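Local coordinates for anaerobically-induced outer membrane porin OprE (Pseudomonas aeruginosa, PDB 4FRX), which probably acts as a porin, forming a beta-barrel channel that lets small solutes cross the outer membrane, at residues 16-21 / 431-436; 44-49 / 137-142; 65-70 / 103-108. All blocks are in the same frame, centred on the assembly; numbering follows the deposited sequence.

Interaction 1: 16-21 / 431-436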
loop_
_atom_site.group_PDB
_atom_site.type_symbol
_atom_site.label_atom_id
_atom_site.label_comp_id
_atom_site.label_asym_id
_atom_site.label_seq_id
_atom_site.Cartn_x
_atom_site.Cartn_y
_atom_site.Cartn_z
ATOM N N SER A 16 2.543 7.140 -21.201
ATOM C CA SER A 16 3.624 7.360 -20.217
ATOM C C SER A 16 4.508 6.148 -20.082
ATOM O O SER A 16 4.004 5.037 -20.016
ATOM C CB SER A 16 3.143 7.778 -18.824
ATOM O OG SER A 16 4.114 8.618 -18.255
ATOM N N LEU A 17 5.820 6.379 -20.017
ATOM C CA LEU A 17 6.769 5.314 -19.725
ATOM C C LEU A 17 7.607 5.666 -18.495
ATOM O O LEU A 17 8.289 6.698 -18.450
ATOM C CB LEU A 17 7.677 5.063 -20.936
ATOM C CG LEU A 17 8.704 3.936 -20.837
ATOM C CD1 LEU A 17 7.999 2.597 -20.657
ATOM C CD2 LEU A 17 9.603 3.918 -22.071
ATOM N N THR A 18 7.560 4.800 -17.488
ATOM C CA THR A 18 8.451 4.929 -16.350
ATOM C C THR A 18 9.511 3.829 -16.408
ATOM O O THR A 18 9.216 2.677 -16.707
ATOM C CB THR A 18 7.666 4.913 -15.027
ATOM O OG1 THR A 18 6.868 6.101 -14.957
ATOM C CG2 THR A 18 8.604 4.875 -13.823
ATOM N N LEU A 19 10.759 4.215 -16.179
ATOM C CA LEU A 19 11.873 3.294 -16.223
ATOM C C LEU A 19 12.314 3.208 -14.790
ATOM O O LEU A 19 12.534 4.240 -14.155
ATOM C CB LEU A 19 13.008 3.854 -17.091
ATOM C CG LEU A 19 12.667 4.147 -18.547
ATOM C CD1 LEU A 19 13.876 4.723 -19.273
ATOM C CD2 LEU A 19 12.201 2.882 -19.231
ATOM N N ARG A 20 12.395 1.994 -14.267
ATOM C CA ARG A 20 12.769 1.805 -12.868
ATOM C C ARG A 20 13.901 0.804 -12.733
ATOM O O ARG A 20 13.738 -0.379 -13.020
ATOM C CB ARG A 20 11.573 1.328 -12.035
ATOM C CG ARG A 20 11.866 1.241 -10.528
ATOM C CD ARG A 20 10.700 0.649 -9.740
ATOM N NE ARG A 20 9.551 1.561 -9.739
ATOM C CZ ARG A 20 8.352 1.252 -9.251
ATOM N NH1 ARG A 20 8.144 0.057 -8.718
ATOM N NH2 ARG A 20 7.359 2.137 -9.295
ATOM N N ASN A 21 15.050 1.269 -12.273
ATOM C CA ASN A 21 16.121 0.339 -11.998
ATOM C C ASN A 21 16.122 0.075 -10.498
ATOM O O ASN A 21 16.321 0.997 -9.709
ATOM C CB ASN A 21 17.459 0.900 -12.477
ATOM C CG ASN A 21 18.571 -0.121 -12.404
ATOM O OD1 ASN A 21 19.229 -0.254 -11.382
ATOM N ND2 ASN A 21 18.779 -0.855 -13.494
ATOM N N SER A 431 14.946 6.093 -11.091
ATOM C CA SER A 431 13.663 6.145 -11.772
ATOM C C SER A 431 13.585 7.332 -12.717
ATOM O O SER A 431 14.190 8.368 -12.465
ATOM C CB SER A 431 12.522 6.213 -10.762
ATOM O OG SER A 431 11.270 6.164 -11.435
ATOM N N TYR A 432 12.827 7.175 -13.796
ATOM C CA TYR A 432 12.656 8.249 -14.771
ATOM C C TYR A 432 11.338 8.045 -15.492
ATOM O O TYR A 432 11.057 6.952 -16.001
ATOM C CB TYR A 432 13.803 8.269 -15.775
ATOM C CG TYR A 432 13.740 9.426 -16.745
ATOM C CD1 TYR A 432 14.114 10.709 -16.353
ATOM C CD2 TYR A 432 13.302 9.241 -18.050
ATOM C CE1 TYR A 432 14.057 11.779 -17.243
ATOM C CE2 TYR A 432 13.236 10.306 -18.941
ATOM C CZ TYR A 432 13.615 11.568 -18.536
ATOM O OH TYR A 432 13.554 12.626 -19.427
ATOM N N THR A 433 10.527 9.096 -15.524
ATOM C CA THR A 433 9.247 9.043 -16.215
ATOM C C THR A 433 9.249 10.007 -17.380
ATOM O O THR A 433 9.627 11.172 -17.220
ATOM C CB THR A 433 8.099 9.395 -15.268
ATOM O OG1 THR A 433 8.025 8.403 -14.242
ATOM C CG2 THR A 433 6.771 9.438 -16.021
ATOM N N LEU A 434 8.839 9.535 -18.555
ATOM C CA LEU A 434 8.808 10.416 -19.721
ATOM C C LEU A 434 7.515 10.352 -20.507
ATOM O O LEU A 434 6.898 9.287 -20.602
ATOM C CB LEU A 434 10.036 10.225 -20.624
ATOM C CG LEU A 434 10.377 8.997 -21.476
ATOM C CD1 LEU A 434 9.733 7.742 -20.992
ATOM C CD2 LEU A 434 10.101 9.216 -22.951
ATOM N N PRO A 435 7.077 11.516 -21.027
ATOM C CA PRO A 435 5.877 11.613 -21.869
ATOM C C PRO A 435 5.989 10.938 -23.252
ATOM O O PRO A 435 6.984 11.151 -23.939
ATOM C CB PRO A 435 5.641 13.128 -22.004
ATOM C CG PRO A 435 6.937 13.770 -21.634
ATOM C CD PRO A 435 7.608 12.842 -20.659
ATOM N N LEU A 436 4.977 10.154 -23.640
ATOM C CA LEU A 436 4.953 9.456 -24.925
ATOM C C LEU A 436 3.679 9.811 -25.692
ATOM O O LEU A 436 3.332 9.097 -26.618
ATOM C CB LEU A 436 4.933 7.931 -24.751
ATOM C CG LEU A 436 6.091 7.157 -24.148
ATOM C CD1 LEU A 436 5.780 5.683 -24.258
ATOM C CD2 LEU A 436 7.397 7.480 -24.844
HETATM O O HOH W 1 9.504 4.495 -10.374
#
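Thr18 and Thr433 meet hydroxyl to hydroxyl on the seam of the outer-membrane beta-barrel, where the first strand, 17-28, joins the last, 423-434. The strands run antiparallel, and this pairing closes the barrel. The threonines form a non-hydrogen-bonded pair, so their side chains come close. Both OG1 atoms lie anti to the carbonyl carbon (chi1 -67° in Thr18), which turns them toward each other. They share a hydrogen bond, Thr18 OG1 to Thr433 OG1, of 2.7 Å, and either may be the donor. This polar face looks into the barrel.

The other face is apolar and looks outward. Leu17 and Leu434 run alongside each other off it. Leu434 CG sits between its own backbone N and carbonyl carbon, the crowded position (chi1 68°). From there a nearly eclipsed chi2 of -23° brings CD1 to 3.4 Å from Leu17 CB. The contact is strained and the placing of this methyl doubtful. Leu436 adds CD1, 3.9 Å from Leu17 CB. A detergent molecule lies near Leu17. Backbone bonds tie Leu17 to Leu434 and Leu19 to Tyr432; the shortest is Leu19 N to Tyr432 O, 2.8 Å.

Arg20 leaves from the same face as the threonines and forms a salt bridge with loop residue Asp135. One water lies in the plane of its guanidinium, at the edge. It accepts from Arg20 NE at 3.0 Å and is 2.7 Å from Ser431 OG.

Interaction 2: 44-49 / 137-142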
loop_
_atom_site.group_PDB
_atom_site.type_symbol
_atom_site.label_atom_id
_atom_site.label_comp_id
_atom_site.label_asym_id
_atom_site.label_seq_id
_atom_site.Cartn_x
_atom_site.Cartn_y
_atom_site.Cartn_z
ATOM N N GLY A 44 12.961 -2.268 -14.825
ATOM C CA GLY A 44 11.523 -2.339 -15.020
ATOM C C GLY A 44 11.040 -1.299 -16.016
ATOM O O GLY A 44 11.636 -0.230 -16.143
ATOM N N PHE A 45 9.962 -1.624 -16.726
ATOM C CA PHE A 45 9.382 -0.725 -17.702
ATOM C C PHE A 45 7.893 -0.711 -17.409
ATOM O O PHE A 45 7.240 -1.762 -17.364
ATOM C CB PHE A 45 9.606 -1.226 -19.129
ATOM C CG PHE A 45 11.044 -1.491 -19.477
ATOM C CD1 PHE A 45 11.659 -2.675 -19.089
ATOM C CD2 PHE A 45 11.769 -0.579 -20.238
ATOM C CE1 PHE A 45 12.988 -2.948 -19.425
ATOM C CE2 PHE A 45 13.109 -0.841 -20.570
ATOM C CZ PHE A 45 13.710 -2.031 -20.162
ATOM N N ILE A 46 7.366 0.482 -17.182
ATOM C CA ILE A 46 5.963 0.638 -16.824
ATOM C C ILE A 46 5.367 1.606 -17.818
ATOM O O ILE A 46 5.661 2.798 -17.787
ATOM C CB ILE A 46 5.813 1.194 -15.405
ATOM C CG1 ILE A 46 6.464 0.237 -14.401
ATOM C CG2 ILE A 46 4.339 1.453 -15.099
ATOM C CD1 ILE A 46 7.045 0.918 -13.182
ATOM N N LEU A 47 4.545 1.077 -18.715
ATOM C CA LEU A 47 3.964 1.873 -19.781
ATOM C C LEU A 47 2.457 2.031 -19.569
ATOM O O LEU A 47 1.712 1.055 -19.611
ATOM C CB LEU A 47 4.271 1.200 -21.112
ATOM C CG LEU A 47 3.640 1.702 -22.401
ATOM C CD1 LEU A 47 3.906 3.176 -22.599
ATOM C CD2 LEU A 47 4.221 0.893 -23.551
ATOM N N ASN A 48 2.017 3.264 -19.311
ATOM C CA ASN A 48 0.595 3.526 -19.090
ATOM C C ASN A 48 0.038 4.190 -20.333
ATOM O O ASN A 48 0.700 5.038 -20.911
ATOM C CB ASN A 48 0.378 4.486 -17.922
ATOM C CG ASN A 48 1.132 4.092 -16.677
ATOM O OD1 ASN A 48 2.336 4.323 -16.562
ATOM N ND2 ASN A 48 0.419 3.538 -15.712
ATOM N N TYR A 49 -1.162 3.800 -20.751
ATOM C CA TYR A 49 -1.864 4.506 -21.809
ATOM C C TYR A 49 -3.245 4.815 -21.263
ATOM O O TYR A 49 -3.844 3.981 -20.598
ATOM C CB TYR A 49 -1.948 3.668 -23.088
ATOM C CG TYR A 49 -3.019 4.140 -24.046
ATOM C CD1 TYR A 49 -2.807 5.229 -24.882
ATOM C CD2 TYR A 49 -4.256 3.508 -24.097
ATOM C CE1 TYR A 49 -3.799 5.669 -25.744
ATOM C CE2 TYR A 49 -5.246 3.936 -24.962
ATOM C CZ TYR A 49 -5.015 5.013 -25.773
ATOM O OH TYR A 49 -6.013 5.427 -26.620
ATOM N N ARG A 137 8.635 -3.056 -4.867
ATOM C CA ARG A 137 9.705 -3.761 -5.572
ATOM C C ARG A 137 9.865 -3.214 -6.982
ATOM O O ARG A 137 9.964 -2.005 -7.159
ATOM C CB ARG A 137 9.491 -5.281 -5.560
ATOM C CG ARG A 137 9.511 -5.919 -4.137
ATOM C CD ARG A 137 10.874 -5.773 -3.445
ATOM N NE ARG A 137 10.898 -6.448 -2.135
ATOM C CZ ARG A 137 10.576 -5.871 -0.978
ATOM N NH1 ARG A 137 10.195 -4.604 -0.946
ATOM N NH2 ARG A 137 10.633 -6.569 0.156
ATOM N N LEU A 138 9.873 -4.092 -7.979
ATOM C CA LEU A 138 10.164 -3.655 -9.358
ATOM C C LEU A 138 8.929 -3.216 -10.130
ATOM O O LEU A 138 8.936 -2.172 -10.804
ATOM C CB LEU A 138 10.885 -4.776 -10.130
ATOM C CG LEU A 138 11.408 -4.448 -11.532
ATOM C CD1 LEU A 138 12.420 -3.311 -11.474
ATOM C CD2 LEU A 138 12.033 -5.686 -12.187
ATOM N N LEU A 139 7.878 -4.028 -10.046
ATOM C CA LEU A 139 6.632 -3.754 -10.750
ATOM C C LEU A 139 5.508 -3.745 -9.714
ATOM O O LEU A 139 5.559 -4.478 -8.737
ATOM C CB LEU A 139 6.370 -4.815 -11.833
ATOM C CG LEU A 139 7.453 -4.980 -12.922
ATOM C CD1 LEU A 139 7.131 -6.131 -13.868
ATOM C CD2 LEU A 139 7.604 -3.691 -13.713
ATOM N N PRO A 140 4.505 -2.890 -9.915
ATOM C CA PRO A 140 3.433 -2.734 -8.930
ATOM C C PRO A 140 2.401 -3.858 -8.910
ATOM O O PRO A 140 2.197 -4.585 -9.898
ATOM C CB PRO A 140 2.755 -1.432 -9.366
ATOM C CG PRO A 140 3.027 -1.365 -10.856
ATOM C CD PRO A 140 4.411 -1.903 -11.006
ATOM N N VAL A 141 1.757 -3.991 -7.753
ATOM C CA VAL A 141 0.569 -4.819 -7.623
ATOM C C VAL A 141 -0.554 -4.191 -8.429
ATOM O O VAL A 141 -0.669 -2.966 -8.488
ATOM C CB VAL A 141 0.126 -4.928 -6.136
ATOM C CG1 VAL A 141 -1.276 -5.559 -6.006
ATOM C CG2 VAL A 141 1.154 -5.708 -5.310
ATOM N N THR A 142 -1.383 -5.026 -9.051
ATOM C CA THR A 142 -2.632 -4.572 -9.638
ATOM C C THR A 142 -3.783 -5.440 -9.137
ATOM O O THR A 142 -3.577 -6.574 -8.707
ATOM C CB THR A 142 -2.600 -4.599 -11.193
ATOM O OG1 THR A 142 -2.484 -5.949 -11.660
ATOM C CG2 THR A 142 -1.425 -3.764 -11.733
#
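The inward-folded loop before strand 142-150 packs here on the barrel wall: Leu138, Leu139 and Pro140 meet Gly44 and Ile46 of strand 37-50. The contact is buried and is made of carbon atoms resting on side chain and backbone.

Gly44 has no side chain, and the loop comes close to its main chain. Leu138 CG is anti to the backbone N (chi1 -173°), which carries CD1 to the wall. That methyl lies 3.6 Å from Gly44 N and 3.8 Å from Gly44 CA. Leu139 takes the next place along the strand. Its CD2 methyl is 4.1 Å from Ile46 CG1 and about as far from Phe45 O. The Ile46 and Leu139 side chains run alongside each other in antiparallel fashion and come near only at that pair, Ile46 CG1 and Leu139 CD2. Ile46 CG1 is anti to its carbonyl carbon (chi1 -60°). Its CD1 reaches on toward the proline ring, with Pro140 CD at 4.4 Å, a loose contact.

Counted along the chain, this is the third of the loops on the extracellular side, L3. In porins of the OprD family this loop folds into the channel and helps to narrow it, and the packing here is consistent with that. The outward side of the strand is different: Phe45 and Leu47 touch bound detergent.

Polar groups of the loop find partners around the contact. Arg137 O accepts from Arg20 NH1, and Pro140 O accepts from Lys167 NZ. Pro140 lies against Gln125 of strand 123-128, and Val141 O accepts a hydrogen bond from NE2 of that same glutamine.

Interaction 3: 65-70 / 103-108. With C8E ((hydroxyethyloxy)tri(ethyloxy)octane), chain D.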
loop_
_atom_site.group_PDB
_atom_site.type_symbol
_atom_site.label_atom_id
_atom_site.label_comp_id
_atom_site.label_asym_id
_atom_site.label_seq_id
_atom_site.Cartn_x
_atom_site.Cartn_y
_atom_site.Cartn_z
ATOM N N LEU A 65 -2.187 -0.853 -19.003
ATOM C CA LEU A 65 -0.994 -0.797 -18.176
ATOM C C LEU A 65 -0.087 -1.967 -18.548
ATOM O O LEU A 65 -0.416 -3.121 -18.286
ATOM C CB LEU A 65 -1.367 -0.853 -16.692
ATOM C CG LEU A 65 -0.154 -0.901 -15.763
ATOM C CD1 LEU A 65 0.636 0.401 -15.866
ATOM C CD2 LEU A 65 -0.538 -1.212 -14.330
ATOM N N GLY A 66 1.037 -1.663 -19.192
ATOM C CA GLY A 66 2.000 -2.678 -19.595
ATOM C C GLY A 66 3.166 -2.685 -18.630
ATOM O O GLY A 66 3.725 -1.637 -18.337
ATOM N N LEU A 67 3.518 -3.863 -18.123
ATOM C CA LEU A 67 4.575 -3.988 -17.134
ATOM C C LEU A 67 5.615 -5.008 -17.600
ATOM O O LEU A 67 5.247 -6.104 -18.000
ATOM C CB LEU A 67 3.976 -4.464 -15.804
ATOM C CG LEU A 67 2.852 -3.641 -15.163
ATOM C CD1 LEU A 67 2.478 -4.228 -13.797
ATOM C CD2 LEU A 67 3.297 -2.217 -15.005
ATOM N N LEU A 68 6.898 -4.657 -17.552
ATOM C CA LEU A 68 7.957 -5.588 -17.948
ATOM C C LEU A 68 9.118 -5.481 -16.981
ATOM O O LEU A 68 9.562 -4.382 -16.664
ATOM C CB LEU A 68 8.457 -5.276 -19.364
ATOM C CG LEU A 68 9.737 -6.004 -19.808
ATOM C CD1 LEU A 68 9.522 -7.507 -19.977
ATOM C CD2 LEU A 68 10.257 -5.388 -21.098
ATOM N N GLY A 69 9.598 -6.621 -16.496
ATOM C CA GLY A 69 10.738 -6.642 -15.597
ATOM C C GLY A 69 11.792 -7.584 -16.147
ATOM O O GLY A 69 11.473 -8.695 -16.542
ATOM N N VAL A 70 13.041 -7.132 -16.182
ATOM C CA VAL A 70 14.130 -7.930 -16.724
ATOM C C VAL A 70 15.201 -8.090 -15.652
ATOM O O VAL A 70 15.645 -7.094 -15.078
ATOM C CB VAL A 70 14.759 -7.240 -17.968
ATOM C CG1 VAL A 70 15.871 -8.107 -18.547
ATOM C CG2 VAL A 70 13.693 -6.945 -19.025
ATOM N N PHE A 103 9.730 -11.006 -16.918
ATOM C CA PHE A 103 8.298 -11.223 -16.776
ATOM C C PHE A 103 7.513 -9.981 -17.177
ATOM O O PHE A 103 8.006 -8.855 -17.056
ATOM C CB PHE A 103 7.919 -11.775 -15.381
ATOM C CG PHE A 103 8.040 -10.788 -14.244
ATOM C CD1 PHE A 103 9.262 -10.220 -13.909
ATOM C CD2 PHE A 103 6.934 -10.505 -13.444
ATOM C CE1 PHE A 103 9.365 -9.335 -12.828
ATOM C CE2 PHE A 103 7.029 -9.623 -12.373
ATOM C CZ PHE A 103 8.250 -9.042 -12.062
ATOM N N ALA A 104 6.309 -10.195 -17.700
ATOM C CA ALA A 104 5.516 -9.089 -18.225
ATOM C C ALA A 104 4.032 -9.343 -18.078
ATOM O O ALA A 104 3.579 -10.488 -18.049
ATOM C CB ALA A 104 5.845 -8.835 -19.691
ATOM N N SER A 105 3.268 -8.263 -18.017
ATOM C CA SER A 105 1.824 -8.392 -17.981
ATOM C C SER A 105 1.204 -7.177 -18.642
ATOM O O SER A 105 1.847 -6.136 -18.795
ATOM C CB SER A 105 1.317 -8.569 -16.550
ATOM O OG SER A 105 1.766 -7.524 -15.709
ATOM N N LEU A 106 -0.034 -7.344 -19.074
ATOM C CA LEU A 106 -0.801 -6.263 -19.672
ATOM C C LEU A 106 -2.142 -6.199 -18.962
ATOM O O LEU A 106 -2.859 -7.191 -18.909
ATOM C CB LEU A 106 -1.034 -6.544 -21.151
ATOM C CG LEU A 106 -1.881 -5.492 -21.867
ATOM C CD1 LEU A 106 -1.188 -4.135 -21.803
ATOM C CD2 LEU A 106 -2.140 -5.910 -23.303
ATOM N N GLY A 107 -2.471 -5.038 -18.407
ATOM C CA GLY A 107 -3.714 -4.877 -17.685
ATOM C C GLY A 107 -4.586 -3.827 -18.351
ATOM O O GLY A 107 -4.228 -2.656 -18.380
ATOM N N LEU A 108 -5.732 -4.252 -18.879
ATOM C CA LEU A 108 -6.637 -3.353 -19.590
ATOM C C LEU A 108 -7.785 -2.934 -18.693
ATOM O O LEU A 108 -8.274 -3.725 -17.894
ATOM C CB LEU A 108 -7.219 -4.047 -20.814
ATOM C CG LEU A 108 -6.242 -4.450 -21.915
ATOM C CD1 LEU A 108 -7.021 -4.902 -23.140
ATOM C CD2 LEU A 108 -5.338 -3.295 -22.264
HETATM C C1 C8E D . 7.215 -1.578 -21.906
HETATM C C2 C8E D . 6.041 -2.371 -21.339
HETATM C C3 C8E D . 5.988 -3.752 -21.981
HETATM C C4 C8E D . 4.884 -4.616 -21.390
HETATM C C5 C8E D . 4.873 -5.987 -22.062
HETATM C C6 C8E D . 3.504 -6.663 -22.030
HETATM C C7 C8E D . 3.603 -7.993 -22.772
HETATM C C8 C8E D . 2.240 -8.657 -22.923
HETATM O O9 C8E D . 2.182 -9.818 -22.126
HETATM O O HOH W 2 -0.115 -5.206 -16.009
#
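Leu65 and Gly107, Leu67 and Ser105, and Gly69 and Phe103 are joined by paired backbone hydrogen bonds across two antiparallel barrel strands. The six bonds run from 2.8 Å, as in Gly69 N to Phe103 O, to 2.9 Å, as in Ser105 N to Leu67 O. A water adds a further link on the inner face. It donates to Leu65 O at 3.1 Å and lies 3.0 Å from Ser105 OG. That hydroxyl sits between its own backbone N and carbonyl carbon (chi1 55°), beside Leu67 CB.

Phe103 has the same kind of first torsion (chi1 71°). It swings the ring over the neighbouring strand at Gly69, which has no side chain there. Phe103 CE1 comes to 4.1 Å from Gly69 CA.

The outer face carries Leu68, Ala104 and Leu106. Leu68 CD1 meets the Ala104 methyl, CB, at 3.9 Å. A detergent tail lies over this face. Its C4 atom is 3.6 Å from Leu67 N, beside Gly66, and its C5 is 3.8 Å from Ala104 CB.

Strand 37-50 lies on the far edge of strand 59-71, bonded through Leu47 to Gly66 and Phe45 to Leu68. On the inner face Leu67 touches Leu139 of the inward loop before strand 142-150 and Lys167 of strand 156-167, while Phe103 packs on Phe91 and Pro92.

Overall arrangement
Interactions 1 and 3 are both strand pairings in the barrel wall, but they differ in setting. Interaction 1 is a surface contact at the seam, joining segments far apart in sequence. Interaction 3 is partly buried and joins strand 59-71 to the next, 102-114. Interaction 2 is the buried one, and it depends on apolar packing instead of strand pairing. Its strand, 37-50, stands between 17-28 and 59-71 and bonds to both, so the three contacts share one run of wall. The centres of interactions 2 and 3 are about 6 Å apart, and Leu139 CD1 lies 3.6 Å from Phe103 CZ. Interactions 1 and 3 do not touch; their nearest atoms are about 6 Å apart.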